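Local coordinates for protein indole-3-pyruvate decarboxylase (Azospirillum brasilense, PDB 2NXW) that decarboxylates indole-3-pyruvate to indole-3-acetaldehyde in auxin biosynthesis, using thiamine diphosphate and a magnesium ion, one of each per subunit, at residues 164-169 against 197-202; 175-180 against 320-325; 382-387 against 408-413; 498-503 against 535-540. All coordinates share one frame; numbering follows the deposited sequence.

Contact 1: 164-169 against 197-202; sequences EIARVL and DDPAWP
P199 sets CD and CG of its ring against the turn of helix 161-175 that carries A166 and R167, where the linker that leaves the N-terminal parallel alpha/beta domain after strand 179-184 runs along that helix. The tight part is small and mostly side chain against backbone. CD of P199 rests 3.4 Å from the carbonyl O of A166, and P199 CG comes within 3.9 Å of R167 CA. The methyl of A166 points at the linker and meets the carbonyl O of D197 at 3.7 Å, where the two backbones come nearest, A166 CA to D198 CA being 5.0 Å. D198 turns its carboxylate along the helix, but its charge is spent beyond the segment: OD2 pairs with R173 and OD1 with R34, tying the linker to the helix and to the loop after helix 23-33. Further along, the contact loosens toward solvent. R167 starts its side chain away from the linker and grips E164 side-on through NE and NH2, both bonds nearly straight and in the guanidinium plane, though they reach the carboxylate from above its own plane. W201 stands off from segment 164-169 and leans on A171, A174 and Q175 of the next turns. One water spans the remaining distance, giving a hydrogen to R167 O at 2.8 Å and accepting one from W201 NE1 at 2.9 Å.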
loop_
_atom_site.group_PDB
_atom_site.type_symbol
_atom_site.label_atom_id
_atom_site.label_comp_id
_atom_site.label_asym_id
_atom_site.label_seq_id
_atom_site.Cartn_x
_atom_site.Cartn_y
_atom_site.Cartn_z
ATOM N N GLU A 164 -27.376 -11.076 -7.640
ATOM C CA GLU A 164 -26.288 -10.111 -7.621
ATOM C C GLU A 164 -26.823 -8.697 -7.743
ATOM O O GLU A 164 -26.359 -7.799 -7.044
ATOM C CB GLU A 164 -25.285 -10.420 -8.729
ATOM C CG GLU A 164 -24.373 -11.581 -8.362
ATOM C CD GLU A 164 -23.470 -11.251 -7.183
ATOM O OE1 GLU A 164 -22.388 -10.667 -7.404
ATOM O OE2 GLU A 164 -23.845 -11.556 -6.032
ATOM N N ILE A 165 -27.799 -8.490 -8.619
ATOM C CA ILE A 165 -28.392 -7.162 -8.757
ATOM C C ILE A 165 -29.027 -6.744 -7.425
ATOM O O ILE A 165 -28.813 -5.634 -6.938
ATOM C CB ILE A 165 -29.463 -7.151 -9.867
ATOM C CG1 ILE A 165 -28.783 -7.309 -11.223
ATOM C CG2 ILE A 165 -30.274 -5.856 -9.829
ATOM C CD1 ILE A 165 -29.749 -7.559 -12.359
ATOM N N ALA A 166 -29.809 -7.632 -6.819
ATOM C CA ALA A 166 -30.443 -7.295 -5.552
ATOM C C ALA A 166 -29.395 -6.993 -4.484
ATOM O O ALA A 166 -29.564 -6.071 -3.683
ATOM C CB ALA A 166 -31.351 -8.447 -5.089
ATOM N N ARG A 167 -28.309 -7.759 -4.473
ATOM C CA ARG A 167 -27.261 -7.537 -3.485
ATOM C C ARG A 167 -26.592 -6.171 -3.671
ATOM O O ARG A 167 -26.426 -5.408 -2.718
ATOM C CB ARG A 167 -26.188 -8.629 -3.572
ATOM C CG ARG A 167 -24.988 -8.383 -2.648
ATOM C CD ARG A 167 -23.901 -9.446 -2.798
ATOM N NE ARG A 167 -23.212 -9.416 -4.088
ATOM C CZ ARG A 167 -22.305 -8.506 -4.436
ATOM N NH1 ARG A 167 -21.973 -7.545 -3.588
ATOM N NH2 ARG A 167 -21.719 -8.572 -5.625
ATOM N N VAL A 168 -26.217 -5.872 -4.905
ATOM C CA VAL A 168 -25.543 -4.616 -5.191
ATOM C C VAL A 168 -26.446 -3.396 -5.022
ATOM O O VAL A 168 -26.026 -2.400 -4.417
ATOM C CB VAL A 168 -24.924 -4.659 -6.595
ATOM C CG1 VAL A 168 -24.326 -3.298 -6.963
ATOM C CG2 VAL A 168 -23.819 -5.719 -6.622
ATOM N N LEU A 169 -27.669 -3.452 -5.545
ATOM C CA LEU A 169 -28.566 -2.316 -5.385
ATOM C C LEU A 169 -28.921 -2.170 -3.914
ATOM O O LEU A 169 -29.120 -1.059 -3.420
ATOM C CB LEU A 169 -29.833 -2.486 -6.220
ATOM C CG LEU A 169 -29.611 -2.588 -7.727
ATOM C CD1 LEU A 169 -30.958 -2.526 -8.424
ATOM C CD2 LEU A 169 -28.700 -1.442 -8.207
ATOM N N ASP A 197 -36.183 -8.680 -3.650
ATOM C CA ASP A 197 -35.904 -7.567 -2.748
ATOM C C ASP A 197 -34.471 -7.548 -2.242
ATOM O O ASP A 197 -33.750 -8.543 -2.335
ATOM C CB ASP A 197 -36.835 -7.605 -1.533
ATOM C CG ASP A 197 -38.293 -7.498 -1.906
ATOM O OD1 ASP A 197 -38.618 -6.848 -2.925
ATOM O OD2 ASP A 197 -39.123 -8.057 -1.159
ATOM N N ASP A 198 -34.060 -6.408 -1.692
ATOM C CA ASP A 198 -32.711 -6.283 -1.157
ATOM C C ASP A 198 -32.501 -7.285 -0.029
ATOM O O ASP A 198 -33.397 -7.513 0.791
ATOM C CB ASP A 198 -32.459 -4.902 -0.534
ATOM C CG ASP A 198 -32.622 -3.752 -1.507
ATOM O OD1 ASP A 198 -32.592 -3.962 -2.740
ATOM O OD2 ASP A 198 -32.766 -2.612 -1.002
ATOM N N PRO A 199 -31.320 -7.908 0.025
ATOM C CA PRO A 199 -31.077 -8.859 1.112
ATOM C C PRO A 199 -30.889 -8.026 2.388
ATOM O O PRO A 199 -30.361 -6.913 2.337
ATOM C CB PRO A 199 -29.799 -9.571 0.670
ATOM C CG PRO A 199 -29.106 -8.551 -0.181
ATOM C CD PRO A 199 -30.240 -7.966 -0.976
ATOM N N ALA A 200 -31.321 -8.552 3.528
ATOM C CA ALA A 200 -31.209 -7.814 4.786
ATOM C C ALA A 200 -29.790 -7.667 5.330
ATOM O O ALA A 200 -29.005 -8.617 5.326
ATOM C CB ALA A 200 -32.101 -8.468 5.847
ATOM N N TRP A 201 -29.461 -6.461 5.786
ATOM C CA TRP A 201 -28.152 -6.198 6.376
ATOM C C TRP A 201 -28.279 -6.448 7.875
ATOM O O TRP A 201 -29.365 -6.303 8.440
ATOM C CB TRP A 201 -27.716 -4.750 6.116
ATOM C CG TRP A 201 -27.024 -4.568 4.798
ATOM C CD1 TRP A 201 -27.496 -4.923 3.566
ATOM C CD2 TRP A 201 -25.734 -3.982 4.581
ATOM N NE1 TRP A 201 -26.578 -4.598 2.593
ATOM C CE2 TRP A 201 -25.487 -4.018 3.188
ATOM C CE3 TRP A 201 -24.761 -3.429 5.426
ATOM C CZ2 TRP A 201 -24.309 -3.523 2.620
ATOM C CZ3 TRP A 201 -23.584 -2.933 4.859
ATOM C CH2 TRP A 201 -23.371 -2.986 3.466
ATOM N N PRO A 202 -27.174 -6.824 8.538
ATOM C CA PRO A 202 -27.162 -7.101 9.980
ATOM C C PRO A 202 -27.665 -5.960 10.865
ATOM O O PRO A 202 -27.331 -4.798 10.646
ATOM C CB PRO A 202 -25.694 -7.417 10.262
ATOM C CG PRO A 202 -25.193 -7.946 8.955
ATOM C CD PRO A 202 -25.830 -7.010 7.963
HETATM O O HOH W 1 -26.733 -5.891 -0.027
#

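Contact 2: 175-180 against 320-325; sequences QSRPVY and AFDRAV. Unlike the reference sequence in segment 175-180: Q175 (reference Leu).
R177 and D322 form the charged centre of the contact: NH2 of R177 donates to D322 OD2 at 3.1 Å, reaching its syn lone pair from within the guanidinium plane, and only weakly to OD1. The two side chains cross at about a right angle, their flat groups 55° apart, so the pairing is lopsided and rests on one nitrogen. A water at the guanidinium edge adds a second link, accepting from R177 NE at 2.8 Å and donating weakly to D322 OD1. Beside this pair, Q175, a leucine in the reference sequence, lays its amide across D322. Its NE2 makes a weak but nearly straight bond to the carbonyl O of D322 at 3.3 Å, and its OE1 lies 3.8 Å from R323 CG. A bend at chi2 (-72°) turns this amide toward the turn.

D322 and R323 are the two central residues of a type I' turn, the hairpin that joins strands 317-321 and 324-327 in the mixed sheet of the central domain. The hairpin is closed by F321 N to A324 O and A324 N to F321 O, both 3.0 Å, and its tip meets the end of helix 161-175 and the connection to strand 179-184. F321, with CG anti to its backbone N (chi1 -174°), brings CE2 within 3.7 Å of R177 NH2. Further out, K110 bridges the two sides: its NZ pairs with D322 OD1, bonds Q175 O and makes a cation-pi contact with F321. NH1 of R177 is held by the carbonyl of Y107, and E232 accepts from the backbone N of D322.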
loop_
_atom_site.group_PDB
_atom_site.type_symbol
_atom_site.label_atom_id
_atom_site.label_comp_id
_atom_site.label_asym_id
_atom_site.label_seq_id
_atom_site.Cartn_x
_atom_site.Cartn_y
_atom_site.Cartn_z
ATOM N N GLN A 175 -26.126 1.821 2.402
ATOM C CA GLN A 175 -25.082 2.741 2.829
ATOM C C GLN A 175 -25.105 4.064 2.092
ATOM O O GLN A 175 -24.287 4.929 2.371
ATOM C CB GLN A 175 -23.706 2.086 2.686
ATOM C CG GLN A 175 -23.448 0.988 3.722
ATOM C CD GLN A 175 -23.221 1.526 5.134
ATOM O OE1 GLN A 175 -23.764 2.568 5.521
ATOM N NE2 GLN A 175 -22.427 0.802 5.920
ATOM N N SER A 176 -26.040 4.216 1.160
ATOM C CA SER A 176 -26.170 5.458 0.392
ATOM C C SER A 176 -24.856 5.861 -0.282
ATOM O O SER A 176 -24.367 6.978 -0.104
ATOM C CB SER A 176 -26.672 6.586 1.304
ATOM O OG SER A 176 -27.147 7.689 0.546
ATOM N N ARG A 177 -24.285 4.935 -1.047
ATOM C CA ARG A 177 -23.037 5.171 -1.773
ATOM C C ARG A 177 -23.179 4.535 -3.150
ATOM O O ARG A 177 -24.002 3.648 -3.357
ATOM C CB ARG A 177 -21.862 4.493 -1.084
ATOM C CG ARG A 177 -21.692 4.775 0.389
ATOM C CD ARG A 177 -20.622 5.809 0.623
ATOM N NE ARG A 177 -20.180 5.818 2.014
ATOM C CZ ARG A 177 -19.514 6.820 2.570
ATOM N NH1 ARG A 177 -19.216 7.894 1.849
ATOM N NH2 ARG A 177 -19.154 6.765 3.846
ATOM N N PRO A 178 -22.360 4.962 -4.109
ATOM C CA PRO A 178 -22.414 4.416 -5.467
ATOM C C PRO A 178 -22.029 2.943 -5.518
ATOM O O PRO A 178 -21.298 2.453 -4.650
ATOM C CB PRO A 178 -21.391 5.260 -6.233
ATOM C CG PRO A 178 -21.301 6.506 -5.463
ATOM C CD PRO A 178 -21.408 6.081 -4.027
ATOM N N VAL A 179 -22.518 2.262 -6.550
ATOM C CA VAL A 179 -22.205 0.855 -6.783
ATOM C C VAL A 179 -21.870 0.692 -8.262
ATOM O O VAL A 179 -22.184 1.564 -9.090
ATOM C CB VAL A 179 -23.374 -0.078 -6.393
ATOM C CG1 VAL A 179 -23.551 -0.074 -4.885
ATOM C CG2 VAL A 179 -24.664 0.354 -7.099
ATOM N N TYR A 180 -21.245 -0.434 -8.596
ATOM C CA TYR A 180 -20.796 -0.707 -9.950
ATOM C C TYR A 180 -21.298 -2.033 -10.525
ATOM O O TYR A 180 -21.141 -3.083 -9.904
ATOM C CB TYR A 180 -19.260 -0.707 -9.945
ATOM C CG TYR A 180 -18.615 -1.014 -11.276
ATOM C CD1 TYR A 180 -18.699 -0.116 -12.331
ATOM C CD2 TYR A 180 -17.899 -2.205 -11.473
ATOM C CE1 TYR A 180 -18.095 -0.379 -13.548
ATOM C CE2 TYR A 180 -17.291 -2.478 -12.690
ATOM C CZ TYR A 180 -17.392 -1.565 -13.725
ATOM O OH TYR A 180 -16.811 -1.849 -14.940
ATOM N N ALA A 320 -23.191 8.891 14.729
ATOM C CA ALA A 320 -24.036 7.845 14.157
ATOM C C ALA A 320 -23.893 7.997 12.649
ATOM O O ALA A 320 -24.321 9.005 12.083
ATOM C CB ALA A 320 -25.492 8.036 14.596
ATOM N N PHE A 321 -23.307 6.997 12.000
ATOM C CA PHE A 321 -23.044 7.076 10.563
ATOM C C PHE A 321 -22.634 5.711 10.024
ATOM O O PHE A 321 -22.078 4.904 10.758
ATOM C CB PHE A 321 -21.894 8.067 10.361
ATOM C CG PHE A 321 -21.579 8.379 8.929
ATOM C CD1 PHE A 321 -22.455 9.128 8.153
ATOM C CD2 PHE A 321 -20.372 7.968 8.375
ATOM C CE1 PHE A 321 -22.131 9.472 6.844
ATOM C CE2 PHE A 321 -20.032 8.305 7.064
ATOM C CZ PHE A 321 -20.914 9.058 6.298
ATOM N N ASP A 322 -22.896 5.464 8.743
ATOM C CA ASP A 322 -22.519 4.202 8.102
ATOM C C ASP A 322 -22.959 2.957 8.871
ATOM O O ASP A 322 -22.217 1.979 8.963
ATOM C CB ASP A 322 -20.997 4.146 7.872
ATOM C CG ASP A 322 -20.564 4.811 6.569
ATOM O OD1 ASP A 322 -21.434 5.116 5.728
ATOM O OD2 ASP A 322 -19.342 5.009 6.390
ATOM N N ARG A 323 -24.174 3.005 9.407
ATOM C CA ARG A 323 -24.766 1.899 10.162
ATOM C C ARG A 323 -24.005 1.511 11.426
ATOM O O ARG A 323 -23.995 0.344 11.816
ATOM C CB ARG A 323 -24.948 0.668 9.259
ATOM C CG ARG A 323 -25.924 0.897 8.105
ATOM C CD ARG A 323 -26.108 -0.357 7.247
ATOM N NE ARG A 323 -26.819 -1.424 7.951
ATOM C CZ ARG A 323 -28.139 -1.509 8.088
ATOM N NH1 ARG A 323 -28.937 -0.585 7.565
ATOM N NH2 ARG A 323 -28.667 -2.530 8.757
ATOM N N ALA A 324 -23.377 2.492 12.064
ATOM C CA ALA A 324 -22.652 2.272 13.310
ATOM C C ALA A 324 -22.800 3.515 14.169
ATOM O O ALA A 324 -23.244 4.560 13.692
ATOM C CB ALA A 324 -21.168 1.992 13.036
ATOM N N VAL A 325 -22.455 3.399 15.446
ATOM C CA VAL A 325 -22.522 4.536 16.346
ATOM C C VAL A 325 -21.298 4.508 17.240
ATOM O O VAL A 325 -21.046 3.517 17.930
ATOM C CB VAL A 325 -23.791 4.506 17.232
ATOM C CG1 VAL A 325 -23.819 5.729 18.132
ATOM C CG2 VAL A 325 -25.043 4.464 16.359
HETATM O O HOH W 2 -20.712 3.464 3.465
#

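Contact 3: 382-387 against 408-413; sequences AVNDRV and MDMIDA
Two hydrogen bonds from one amide fasten the loop 408-413 to helix 376-388. OD1 of N384 accepts from the backbone N of I411 at 2.8 Å, the donor tilted 27° from the carbonyl plane, while ND2 gives a nearly straight bond to the carbonyl O of D409 at 2.9 Å. The amide thus bridges the backbone on both sides of M410 and mimics a peptide group. ND2 also bonds the carbonyl of P364, so the amide is gripped by three bonds, which should fix its rotation. With an alanine in place of N384, I411 N and D409 O would probably lose their mates and the loop could shift from the helix.

Apolar contacts add to the amide's hold. I411 points at the helix and brings CG1 alongside the amide, 3.4 Å from N384 OD1; its CG2 branch, anti to the backbone N, meets V387 CG1 at 3.9 Å. Elsewhere M410, extended beyond CG, carries its CE to V383 CG2 at 4.2 Å.

L523 of helix 516-528 also packs on V383. The loop leads on to strand 415-416, outermost in this chain's parallel sheet, so the contact is helix-to-loop packing in the C-terminal thiamine diphosphate-binding alpha/beta domain.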
loop_
_atom_site.group_PDB
_atom_site.type_symbol
_atom_site.label_atom_id
_atom_site.label_comp_id
_atom_site.label_asym_id
_atom_site.label_seq_id
_atom_site.Cartn_x
_atom_site.Cartn_y
_atom_site.Cartn_z
ATOM N N ALA A 382 -30.352 40.064 -5.656
ATOM C CA ALA A 382 -31.277 40.039 -6.795
ATOM C C ALA A 382 -32.212 38.845 -6.698
ATOM O O ALA A 382 -33.426 38.966 -6.886
ATOM C CB ALA A 382 -30.504 39.996 -8.105
ATOM N N VAL A 383 -31.639 37.688 -6.400
ATOM C CA VAL A 383 -32.402 36.457 -6.274
ATOM C C VAL A 383 -33.370 36.554 -5.106
ATOM O O VAL A 383 -34.553 36.245 -5.243
ATOM C CB VAL A 383 -31.436 35.245 -6.084
ATOM C CG1 VAL A 383 -32.176 34.016 -5.530
ATOM C CG2 VAL A 383 -30.759 34.917 -7.417
ATOM N N ASN A 384 -32.879 37.018 -3.961
ATOM C CA ASN A 384 -33.716 37.115 -2.772
ATOM C C ASN A 384 -34.842 38.126 -2.913
ATOM O O ASN A 384 -35.935 37.892 -2.403
ATOM C CB ASN A 384 -32.862 37.431 -1.540
ATOM C CG ASN A 384 -31.891 36.309 -1.204
ATOM O OD1 ASN A 384 -32.063 35.170 -1.643
ATOM N ND2 ASN A 384 -30.868 36.624 -0.405
ATOM N N ASP A 385 -34.583 39.246 -3.585
ATOM C CA ASP A 385 -35.628 40.250 -3.770
ATOM C C ASP A 385 -36.786 39.645 -4.563
ATOM O O ASP A 385 -37.957 39.905 -4.262
ATOM C CB ASP A 385 -35.100 41.491 -4.506
ATOM C CG ASP A 385 -34.276 42.404 -3.612
ATOM O OD1 ASP A 385 -34.343 42.255 -2.372
ATOM O OD2 ASP A 385 -33.572 43.278 -4.169
ATOM N N ARG A 386 -36.478 38.834 -5.571
ATOM C CA ARG A 386 -37.558 38.235 -6.350
ATOM C C ARG A 386 -38.415 37.338 -5.477
ATOM O O ARG A 386 -39.643 37.357 -5.567
ATOM C CB ARG A 386 -37.002 37.427 -7.524
ATOM C CG ARG A 386 -36.679 38.259 -8.748
ATOM C CD ARG A 386 -36.481 37.364 -9.976
ATOM N NE ARG A 386 -37.655 36.523 -10.233
ATOM C CZ ARG A 386 -38.701 36.887 -10.973
ATOM N NH1 ARG A 386 -38.736 38.079 -11.546
ATOM N NH2 ARG A 386 -39.723 36.048 -11.133
ATOM N N VAL A 387 -37.768 36.551 -4.627
ATOM C CA VAL A 387 -38.484 35.658 -3.735
ATOM C C VAL A 387 -39.354 36.449 -2.762
ATOM O O VAL A 387 -40.524 36.117 -2.559
ATOM C CB VAL A 387 -37.509 34.757 -2.950
ATOM C CG1 VAL A 387 -38.260 33.969 -1.886
ATOM C CG2 VAL A 387 -36.833 33.790 -3.921
ATOM N N MET A 408 -24.927 30.268 -0.331
ATOM C CA MET A 408 -25.247 30.078 1.082
ATOM C C MET A 408 -26.149 31.211 1.571
ATOM O O MET A 408 -26.878 31.047 2.555
ATOM C CB MET A 408 -23.969 30.046 1.932
ATOM C CG MET A 408 -23.063 28.841 1.695
ATOM S SD MET A 408 -23.870 27.277 2.126
ATOM C CE MET A 408 -23.968 27.415 3.894
ATOM N N ASP A 409 -26.100 32.356 0.889
ATOM C CA ASP A 409 -26.919 33.502 1.267
ATOM C C ASP A 409 -28.117 33.736 0.354
ATOM O O ASP A 409 -28.693 34.826 0.326
ATOM C CB ASP A 409 -26.057 34.770 1.350
ATOM C CG ASP A 409 -25.173 34.784 2.580
ATOM O OD1 ASP A 409 -25.580 34.195 3.602
ATOM O OD2 ASP A 409 -24.082 35.387 2.528
ATOM N N MET A 410 -28.496 32.699 -0.392
ATOM C CA MET A 410 -29.654 32.786 -1.277
ATOM C C MET A 410 -30.810 31.966 -0.725
ATOM O O MET A 410 -30.609 30.871 -0.208
ATOM C CB MET A 410 -29.306 32.252 -2.665
ATOM C CG MET A 410 -28.499 33.213 -3.497
ATOM S SD MET A 410 -28.112 32.463 -5.094
ATOM C CE MET A 410 -27.104 33.747 -5.806
ATOM N N ILE A 411 -32.021 32.507 -0.827
ATOM C CA ILE A 411 -33.206 31.786 -0.375
ATOM C C ILE A 411 -33.477 30.715 -1.437
ATOM O O ILE A 411 -33.609 31.031 -2.614
ATOM C CB ILE A 411 -34.413 32.733 -0.281
ATOM C CG1 ILE A 411 -34.102 33.851 0.719
ATOM C CG2 ILE A 411 -35.653 31.951 0.141
ATOM C CD1 ILE A 411 -35.107 34.990 0.701
ATOM N N ASP A 412 -33.561 29.457 -1.019
ATOM C CA ASP A 412 -33.778 28.376 -1.975
ATOM C C ASP A 412 -34.819 27.362 -1.534
ATOM O O ASP A 412 -35.372 27.450 -0.440
ATOM C CB ASP A 412 -32.458 27.637 -2.220
ATOM C CG ASP A 412 -31.917 26.984 -0.962
ATOM O OD1 ASP A 412 -32.662 26.228 -0.290
ATOM O OD2 ASP A 412 -30.739 27.223 -0.640
ATOM N N ALA A 413 -35.073 26.406 -2.422
ATOM C CA ALA A 413 -35.990 25.295 -2.197
ATOM C C ALA A 413 -35.075 24.080 -2.259
ATOM O O ALA A 413 -35.390 23.058 -2.881
ATOM C CB ALA A 413 -37.043 25.234 -3.311
#

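Contact 4: 498-503 against 535-540; sequences RFADMA and LIEAMI
Strand 534-539 runs past a short, weakly bonded helix at 499-502, nearest where A500 CA lies 5.8 Å from E537 CA. The strand's L535 and E537 both point to the helix. E537, with CG anti to its backbone N (chi1 -180°) and the chain extended beyond it, brings its carboxylate to the backbone nitrogens of F499 and A500: OE2 accepts from F499 N at 3.3 Å and OE1 from A500 N at 3.1 Å, each met from above the carboxylate plane. A water donates to OE1 at 2.8 Å and accepts from D501 N. R512 and N475 hold OE2 from the other strands. A glutamine in place of E537 would probably leave R512 without its charge partner and weaken the hold on these two N-H groups.

The F499 ring presents its edge to the same carboxylate, with CD2 3.4 Å from OE2 and the planes 69° apart. L535 packs beside it, its CD2 4.2 Å from A503 CB and 3.8 Å from F499 O.

F499 lies about 4 Å from D449, a magnesium ligand, measured between side chains. This is the C-terminal thiamine diphosphate-binding domain, with a parallel-sheet strand anchoring a helix that packs beside the metal site.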
loop_
_atom_site.group_PDB
_atom_site.type_symbol
_atom_site.label_atom_id
_atom_site.label_comp_id
_atom_site.label_asym_id
_atom_site.label_seq_id
_atom_site.Cartn_x
_atom_site.Cartn_y
_atom_site.Cartn_z
ATOM N N ARG A 498 -16.556 35.002 -23.909
ATOM C CA ARG A 498 -17.870 35.635 -24.039
ATOM C C ARG A 498 -18.927 34.538 -23.993
ATOM O O ARG A 498 -19.461 34.119 -25.018
ATOM C CB ARG A 498 -17.964 36.408 -25.355
ATOM C CG ARG A 498 -17.296 37.779 -25.343
ATOM C CD ARG A 498 -15.799 37.713 -25.223
ATOM N NE ARG A 498 -15.201 37.047 -26.375
ATOM C CZ ARG A 498 -13.920 37.140 -26.712
ATOM N NH1 ARG A 498 -13.472 36.492 -27.775
ATOM N NH2 ARG A 498 -13.097 37.893 -25.992
ATOM N N PHE A 499 -19.212 34.072 -22.788
ATOM C CA PHE A 499 -20.146 32.969 -22.607
ATOM C C PHE A 499 -21.565 33.258 -23.083
ATOM O O PHE A 499 -22.181 32.407 -23.744
ATOM C CB PHE A 499 -20.147 32.548 -21.134
ATOM C CG PHE A 499 -18.804 32.046 -20.635
ATOM C CD1 PHE A 499 -18.298 30.817 -21.055
ATOM C CD2 PHE A 499 -18.080 32.783 -19.697
ATOM C CE1 PHE A 499 -17.089 30.316 -20.534
ATOM C CE2 PHE A 499 -16.873 32.293 -19.175
ATOM C CZ PHE A 499 -16.383 31.060 -19.590
ATOM N N ALA A 500 -22.081 34.442 -22.768
ATOM C CA ALA A 500 -23.435 34.788 -23.200
ATOM C C ALA A 500 -23.526 34.711 -24.718
ATOM O O ALA A 500 -24.540 34.247 -25.250
ATOM C CB ALA A 500 -23.823 36.184 -22.713
ATOM N N ASP A 501 -22.483 35.169 -25.412
ATOM C CA ASP A 501 -22.454 35.132 -26.877
ATOM C C ASP A 501 -22.429 33.715 -27.443
ATOM O O ASP A 501 -22.697 33.502 -28.627
ATOM C CB ASP A 501 -21.219 35.855 -27.421
ATOM C CG ASP A 501 -21.293 37.366 -27.289
ATOM O OD1 ASP A 501 -22.377 37.917 -26.990
ATOM O OD2 ASP A 501 -20.234 38.004 -27.511
ATOM N N MET A 502 -22.071 32.739 -26.617
ATOM C CA MET A 502 -22.010 31.364 -27.086
ATOM C C MET A 502 -23.292 30.584 -26.802
ATOM O O MET A 502 -23.461 29.470 -27.290
ATOM C CB MET A 502 -20.814 30.662 -26.429
ATOM C CG MET A 502 -19.481 31.314 -26.769
ATOM S SD MET A 502 -18.069 30.595 -25.844
ATOM C CE MET A 502 -17.829 29.123 -26.739
ATOM N N ALA A 503 -24.203 31.180 -26.036
ATOM C CA ALA A 503 -25.437 30.488 -25.677
ATOM C C ALA A 503 -26.341 30.138 -26.848
ATOM O O ALA A 503 -26.928 29.052 -26.869
ATOM C CB ALA A 503 -26.227 31.311 -24.657
ATOM N N LEU A 535 -29.061 31.956 -19.761
ATOM C CA LEU A 535 -27.729 32.145 -19.210
ATOM C C LEU A 535 -27.454 33.626 -18.959
ATOM O O LEU A 535 -27.443 34.437 -19.888
ATOM C CB LEU A 535 -26.690 31.575 -20.179
ATOM C CG LEU A 535 -25.217 31.757 -19.794
ATOM C CD1 LEU A 535 -24.941 31.046 -18.483
ATOM C CD2 LEU A 535 -24.325 31.203 -20.899
ATOM N N ILE A 536 -27.267 33.973 -17.696
ATOM C CA ILE A 536 -26.951 35.345 -17.317
ATOM C C ILE A 536 -25.465 35.345 -16.961
ATOM O O ILE A 536 -25.063 34.748 -15.957
ATOM C CB ILE A 536 -27.768 35.811 -16.086
ATOM C CG1 ILE A 536 -29.273 35.755 -16.402
ATOM C CG2 ILE A 536 -27.360 37.255 -15.709
ATOM C CD1 ILE A 536 -30.159 35.972 -15.180
ATOM N N GLU A 537 -24.663 35.997 -17.796
ATOM C CA GLU A 537 -23.222 36.075 -17.579
ATOM C C GLU A 537 -22.950 37.372 -16.829
ATOM O O GLU A 537 -22.943 38.456 -17.429
ATOM C CB GLU A 537 -22.497 36.057 -18.926
ATOM C CG GLU A 537 -20.989 36.135 -18.780
ATOM C CD GLU A 537 -20.274 36.301 -20.098
ATOM O OE1 GLU A 537 -20.899 36.748 -21.089
ATOM O OE2 GLU A 537 -19.063 35.996 -20.136
ATOM N N ALA A 538 -22.724 37.252 -15.524
ATOM C CA ALA A 538 -22.496 38.414 -14.670
ATOM C C ALA A 538 -21.018 38.707 -14.547
ATOM O O ALA A 538 -20.278 37.908 -13.976
ATOM C CB ALA A 538 -23.090 38.172 -13.290
ATOM N N MET A 539 -20.589 39.845 -15.089
ATOM C CA MET A 539 -19.183 40.230 -15.005
ATOM C C MET A 539 -18.911 40.756 -13.593
ATOM O O MET A 539 -19.631 41.609 -13.081
ATOM C CB MET A 539 -18.868 41.302 -16.049
ATOM C CG MET A 539 -19.307 40.930 -17.471
ATOM S SD MET A 539 -18.734 39.269 -17.997
ATOM C CE MET A 539 -16.968 39.580 -18.154
ATOM N N ILE A 540 -17.874 40.223 -12.960
ATOM C CA ILE A 540 -17.517 40.601 -11.596
ATOM C C ILE A 540 -16.024 40.900 -11.548
ATOM O O ILE A 540 -15.233 40.160 -12.119
ATOM C CB ILE A 540 -17.802 39.430 -10.629
ATOM C CG1 ILE A 540 -19.281 39.055 -10.694
ATOM C CG2 ILE A 540 -17.392 39.794 -9.194
ATOM C CD1 ILE A 540 -19.623 37.779 -9.907
HETATM O O HOH W 3 -20.703 37.126 -23.890
#

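In the fold
Contacts 1 and 2 share the N-terminal domain and touch each other: R323 NH2 probably bonds P202 O, and V168 packs on V179, so linker, helix 161-175 and the central-domain hairpin meet. Contact 1 is partly buried, mainly proline and methyl against backbone with one bridging water; contact 2 lies at the surface and turns on a salt bridge with water. Contacts 3 and 4 are buried and belong to the C-terminal domain, centres about 21 Å apart without touching, though helix 516-528 packs against both. There polar side chains grip backbone instead: an uncharged amide in contact 3, a carboxylate in contact 4. Contact 4 alone comes close to the magnesium site; contact 2 joins two domains.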